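Local coordinates for protein agglutinin (Rhizoctonia solani, PDB 4G9M) that is a fungal lectin of the ricin-type beta-trefoil kind that probably agglutinates cells by binding carbohydrates on their surfaces, at residues B[39-51]-B[59-71]. Numbering follows the deposited sequence.
Sequences SHGGDNQKWRLKW and TLQNVKSGTYVGT
R48 and Q61 form a hydrogen-bonded pair in the antiparallel hairpin of strands 47-51 and 58-62; the R48 N to Q61 O bond is 2.7 Å and nearly straight, and Q61 N returns to R48 O. K50 and T59 repeat the pattern, and V63 N extends it to K46 O. Two waters link the T59 hydroxyl to R48 O and K50 O, so a small polar residue suits the face bearing R48, K50, T59 and Q61.

The N62 amide, able to donate and accept at once, ties the 62-66 turn to the bend at 43-46. With CG anti to its backbone N (chi1 -168°), its ND2 lies 3.4 Å above the W47 ring plane, near the rim, and donates to N44 O at 3.0 Å from above that carbonyl's plane. Its OD1 accepts from S65 N in an Asx motif.

Branched V63 reaches several neighbours by van der Waals contact: CG2 meets K46 CB and sits over the R48 guanidinium face, while CG1 meets D43 CG at 3.7 Å. Buried apolar groups suit the opposite face, where L49 CD1 packs on L60 CD2 at 3.8 Å; W47 CZ3 meets V69 CG2 at the corner.

W47 NE1 bonds L21 O of strand 20-23, and the W47 ring touches I34 of strand 32-37; strand 8-14 pairs with the other edge of strand 47-51, within the beta-trefoil.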
loop_
_atom_site.group_PDB
_atom_site.type_symbol
_atom_site.label_atom_id
_atom_site.label_comp_id
_atom_site.label_asym_id
_atom_site.label_seq_id
_atom_site.Cartn_x
_atom_site.Cartn_y
_atom_site.Cartn_z
ATOM N N SER B 39 7.492 -18.090 -14.522
ATOM C CA SER B 39 6.778 -18.814 -13.491
ATOM C C SER B 39 6.813 -20.324 -13.762
ATOM O O SER B 39 6.468 -20.769 -14.856
ATOM C CB SER B 39 5.331 -18.318 -13.409
ATOM O OG SER B 39 4.618 -18.986 -12.377
ATOM N N HIS B 40 7.248 -21.103 -12.775
ATOM C CA HIS B 40 7.217 -22.564 -12.898
ATOM C C HIS B 40 6.643 -23.266 -11.664
ATOM O O HIS B 40 6.631 -24.500 -11.587
ATOM C CB HIS B 40 8.597 -23.140 -13.268
ATOM C CG HIS B 40 9.704 -22.735 -12.340
ATOM N ND1 HIS B 40 9.614 -22.850 -10.969
ATOM C CD2 HIS B 40 10.928 -22.216 -12.595
ATOM C CE1 HIS B 40 10.734 -22.413 -10.420
ATOM N NE2 HIS B 40 11.548 -22.023 -11.386
ATOM N N GLY B 41 6.170 -22.480 -10.702
ATOM C CA GLY B 41 5.504 -23.032 -9.534
ATOM C C GLY B 41 6.405 -23.597 -8.448
ATOM O O GLY B 41 5.923 -24.190 -7.484
ATOM N N GLY B 42 7.712 -23.421 -8.592
ATOM C CA GLY B 42 8.640 -23.892 -7.580
ATOM C C GLY B 42 8.497 -23.102 -6.294
ATOM O O GLY B 42 8.074 -21.944 -6.317
ATOM N N ASP B 43 8.851 -23.725 -5.172
ATOM C CA ASP B 43 8.797 -23.050 -3.874
ATOM C C ASP B 43 9.746 -21.854 -3.806
ATOM O O ASP B 43 9.540 -20.944 -3.000
ATOM C CB ASP B 43 9.119 -24.012 -2.725
ATOM C CG ASP B 43 7.925 -24.883 -2.316
ATOM O OD1 ASP B 43 6.782 -24.619 -2.757
ATOM O OD2 ASP B 43 8.131 -25.828 -1.523
ATOM N N ASN B 44 10.776 -21.845 -4.651
ATOM C CA ASN B 44 11.714 -20.720 -4.672
ATOM C C ASN B 44 11.096 -19.471 -5.298
ATOM O O ASN B 44 11.710 -18.407 -5.306
ATOM C CB ASN B 44 13.016 -21.079 -5.403
ATOM C CG ASN B 44 12.854 -21.098 -6.904
ATOM O OD1 ASN B 44 12.016 -21.819 -7.439
ATOM N ND2 ASN B 44 13.649 -20.288 -7.596
ATOM N N GLN B 45 9.873 -19.617 -5.814
ATOM C CA GLN B 45 9.141 -18.518 -6.422
ATOM C C GLN B 45 7.906 -18.168 -5.596
ATOM O O GLN B 45 7.027 -17.446 -6.063
ATOM C CB GLN B 45 8.735 -18.868 -7.851
ATOM C CG GLN B 45 9.903 -18.898 -8.835
ATOM C CD GLN B 45 9.455 -19.230 -10.248
ATOM O OE1 GLN B 45 8.317 -19.658 -10.470
ATOM N NE2 GLN B 45 10.352 -19.046 -11.212
ATOM N N LYS B 46 7.868 -18.657 -4.358
ATOM C CA LYS B 46 6.768 -18.357 -3.446
ATOM C C LYS B 46 7.296 -17.577 -2.261
ATOM O O LYS B 46 8.367 -17.896 -1.736
ATOM C CB LYS B 46 6.136 -19.638 -2.918
ATOM C CG LYS B 46 5.004 -20.181 -3.748
ATOM C CD LYS B 46 5.490 -20.862 -4.983
ATOM C CE LYS B 46 4.674 -22.123 -5.226
ATOM N NZ LYS B 46 4.282 -22.262 -6.654
ATOM N N TRP B 47 6.516 -16.598 -1.804
ATOM C CA TRP B 47 6.974 -15.665 -0.778
ATOM C C TRP B 47 5.930 -15.433 0.315
ATOM O O TRP B 47 4.752 -15.161 0.028
ATOM C CB TRP B 47 7.332 -14.325 -1.421
ATOM C CG TRP B 47 8.337 -14.456 -2.512
ATOM C CD1 TRP B 47 8.091 -14.694 -3.838
ATOM C CD2 TRP B 47 9.749 -14.377 -2.370
ATOM N NE1 TRP B 47 9.272 -14.756 -4.532
ATOM C CE2 TRP B 47 10.308 -14.561 -3.654
ATOM C CE3 TRP B 47 10.604 -14.157 -1.283
ATOM C CZ2 TRP B 47 11.676 -14.536 -3.875
ATOM C CZ3 TRP B 47 11.968 -14.135 -1.510
ATOM C CH2 TRP B 47 12.487 -14.312 -2.798
ATOM N N ARG B 48 6.362 -15.538 1.567
ATOM C CA ARG B 48 5.459 -15.326 2.691
ATOM C C ARG B 48 5.421 -13.859 3.102
ATOM O O ARG B 48 6.445 -13.261 3.440
ATOM C CB ARG B 48 5.859 -16.201 3.878
ATOM C CG ARG B 48 5.937 -17.679 3.542
ATOM C CD ARG B 48 5.714 -18.520 4.771
ATOM N NE ARG B 48 5.572 -19.927 4.411
ATOM C CZ ARG B 48 6.592 -20.767 4.365
ATOM N NH1 ARG B 48 7.812 -20.332 4.657
ATOM N NH2 ARG B 48 6.397 -22.031 4.032
ATOM N N LEU B 49 4.224 -13.283 3.060
ATOM C CA LEU B 49 4.006 -11.901 3.454
ATOM C C LEU B 49 3.537 -11.900 4.906
ATOM O O LEU B 49 2.554 -12.548 5.236
ATOM C CB LEU B 49 2.944 -11.255 2.548
ATOM C CG LEU B 49 2.491 -9.841 2.907
ATOM C CD1 LEU B 49 3.619 -8.851 2.619
ATOM C CD2 LEU B 49 1.237 -9.457 2.132
ATOM N N LYS B 50 4.246 -11.178 5.767
ATOM C CA LYS B 50 3.910 -11.142 7.185
ATOM C C LYS B 50 4.184 -9.758 7.756
ATOM O O LYS B 50 5.247 -9.184 7.505
ATOM C CB LYS B 50 4.730 -12.181 7.945
ATOM C CG LYS B 50 4.253 -12.435 9.363
ATOM C CD LYS B 50 5.134 -13.437 10.067
ATOM C CE LYS B 50 4.664 -13.633 11.503
ATOM N NZ LYS B 50 5.611 -14.474 12.278
ATOM N N TRP B 51 3.240 -9.232 8.533
ATOM C CA TRP B 51 3.435 -7.945 9.203
ATOM C C TRP B 51 4.356 -8.103 10.417
ATOM O O TRP B 51 4.247 -9.081 11.151
ATOM C CB TRP B 51 2.079 -7.299 9.556
ATOM C CG TRP B 51 1.556 -6.498 8.405
ATOM C CD1 TRP B 51 1.692 -5.146 8.210
ATOM C CD2 TRP B 51 0.892 -7.004 7.243
ATOM N NE1 TRP B 51 1.127 -4.781 7.007
ATOM C CE2 TRP B 51 0.640 -5.904 6.390
ATOM C CE3 TRP B 51 0.494 -8.281 6.830
ATOM C CZ2 TRP B 51 0.002 -6.046 5.163
ATOM C CZ3 TRP B 51 -0.149 -8.418 5.609
ATOM C CH2 TRP B 51 -0.388 -7.304 4.789
ATOM N N THR B 59 7.609 -8.194 6.029
ATOM C CA THR B 59 8.751 -8.851 5.409
ATOM C C THR B 59 8.236 -9.843 4.384
ATOM O O THR B 59 7.059 -10.239 4.426
ATOM C CB THR B 59 9.626 -9.591 6.420
ATOM O OG1 THR B 59 8.829 -10.549 7.125
ATOM C CG2 THR B 59 10.252 -8.631 7.421
ATOM N N LEU B 60 9.116 -10.242 3.468
ATOM C CA LEU B 60 8.810 -11.296 2.509
ATOM C C LEU B 60 9.816 -12.405 2.714
ATOM O O LEU B 60 11.022 -12.165 2.634
ATOM C CB LEU B 60 8.895 -10.753 1.075
ATOM C CG LEU B 60 7.771 -9.811 0.648
ATOM C CD1 LEU B 60 8.052 -9.301 -0.764
ATOM C CD2 LEU B 60 6.415 -10.536 0.705
ATOM N N GLN B 61 9.325 -13.609 3.004
ATOM C CA GLN B 61 10.206 -14.751 3.262
ATOM C C GLN B 61 10.069 -15.827 2.194
ATOM O O GLN B 61 8.954 -16.242 1.858
ATOM C CB GLN B 61 9.905 -15.336 4.645
ATOM C CG GLN B 61 10.795 -16.482 5.027
ATOM C CD GLN B 61 10.400 -17.094 6.358
ATOM O OE1 GLN B 61 9.228 -17.054 6.748
ATOM N NE2 GLN B 61 11.373 -17.662 7.065
ATOM N N ASN B 62 11.190 -16.291 1.653
ATOM C CA ASN B 62 11.133 -17.330 0.624
ATOM C C ASN B 62 10.666 -18.671 1.181
ATOM O O ASN B 62 11.148 -19.121 2.222
ATOM C CB ASN B 62 12.482 -17.481 -0.086
ATOM C CG ASN B 62 12.383 -18.327 -1.344
ATOM O OD1 ASN B 62 12.708 -19.521 -1.337
ATOM N ND2 ASN B 62 11.931 -17.711 -2.431
ATOM N N VAL B 63 9.719 -19.312 0.497
ATOM C CA VAL B 63 9.172 -20.570 0.987
ATOM C C VAL B 63 10.240 -21.675 0.983
ATOM O O VAL B 63 10.330 -22.481 1.914
ATOM C CB VAL B 63 7.920 -20.995 0.184
ATOM C CG1 VAL B 63 7.592 -22.455 0.423
ATOM C CG2 VAL B 63 6.733 -20.116 0.563
ATOM N N LYS B 64 11.078 -21.693 -0.047
ATOM C CA LYS B 64 12.072 -22.763 -0.148
ATOM C C LYS B 64 13.235 -22.612 0.841
ATOM O O LYS B 64 13.572 -23.560 1.557
ATOM C CB LYS B 64 12.590 -22.877 -1.574
ATOM C CG LYS B 64 13.505 -24.070 -1.808
ATOM C CD LYS B 64 13.259 -24.674 -3.182
ATOM C CE LYS B 64 13.947 -26.025 -3.358
ATOM N NZ LYS B 64 15.387 -25.886 -3.725
ATOM N N SER B 65 13.826 -21.424 0.892
ATOM C CA SER B 65 15.038 -21.183 1.680
ATOM C C SER B 65 14.811 -20.841 3.156
ATOM O O SER B 65 15.662 -21.126 3.996
ATOM C CB SER B 65 15.854 -20.058 1.044
ATOM O OG SER B 65 15.155 -18.819 1.130
ATOM N N GLY B 66 13.684 -20.208 3.464
ATOM C CA GLY B 66 13.462 -19.661 4.793
ATOM C C GLY B 66 14.151 -18.321 5.019
ATOM O O GLY B 66 14.070 -17.743 6.103
ATOM N N THR B 67 14.850 -17.822 4.004
ATOM C CA THR B 67 15.493 -16.520 4.126
ATOM C C THR B 67 14.589 -15.420 3.584
ATOM O O THR B 67 13.561 -15.693 2.953
ATOM C CB THR B 67 16.866 -16.477 3.446
ATOM O OG1 THR B 67 16.748 -16.837 2.063
ATOM C CG2 THR B 67 17.828 -17.429 4.134
ATOM N N TYR B 68 14.980 -14.178 3.830
ATOM C CA TYR B 68 14.115 -13.050 3.557
ATOM C C TYR B 68 14.616 -12.186 2.418
ATOM O O TYR B 68 15.811 -12.176 2.094
ATOM C CB TYR B 68 14.011 -12.178 4.805
ATOM C CG TYR B 68 13.359 -12.857 5.980
ATOM C CD1 TYR B 68 14.092 -13.682 6.825
ATOM C CD2 TYR B 68 11.987 -12.701 6.231
ATOM C CE1 TYR B 68 13.491 -14.310 7.910
ATOM C CE2 TYR B 68 11.380 -13.335 7.318
ATOM C CZ TYR B 68 12.134 -14.128 8.147
ATOM O OH TYR B 68 11.537 -14.757 9.223
ATOM N N VAL B 69 13.700 -11.424 1.833
ATOM C CA VAL B 69 14.097 -10.358 0.910
ATOM C C VAL B 69 14.956 -9.370 1.672
ATOM O O VAL B 69 14.512 -8.774 2.655
ATOM C CB VAL B 69 12.877 -9.627 0.331
ATOM C CG1 VAL B 69 13.283 -8.284 -0.322
ATOM C CG2 VAL B 69 12.168 -10.541 -0.664
ATOM N N GLY B 70 16.191 -9.207 1.212
ATOM C CA GLY B 70 17.140 -8.351 1.888
ATOM C C GLY B 70 18.006 -7.635 0.884
ATOM O O GLY B 70 17.608 -7.419 -0.271
ATOM N N THR B 71 19.200 -7.254 1.317
ATOM C CA THR B 71 20.079 -6.468 0.458
ATOM C C THR B 71 21.537 -6.923 0.531
ATOM O O THR B 71 21.999 -7.422 1.553
ATOM C CB THR B 71 19.957 -4.960 0.775
ATOM O OG1 THR B 71 20.747 -4.189 -0.148
ATOM C CG2 THR B 71 20.405 -4.680 2.196
HETATM O O HOH W 1 7.788 -12.754 5.837
HETATM O O HOH W 2 7.631 -10.406 9.432
#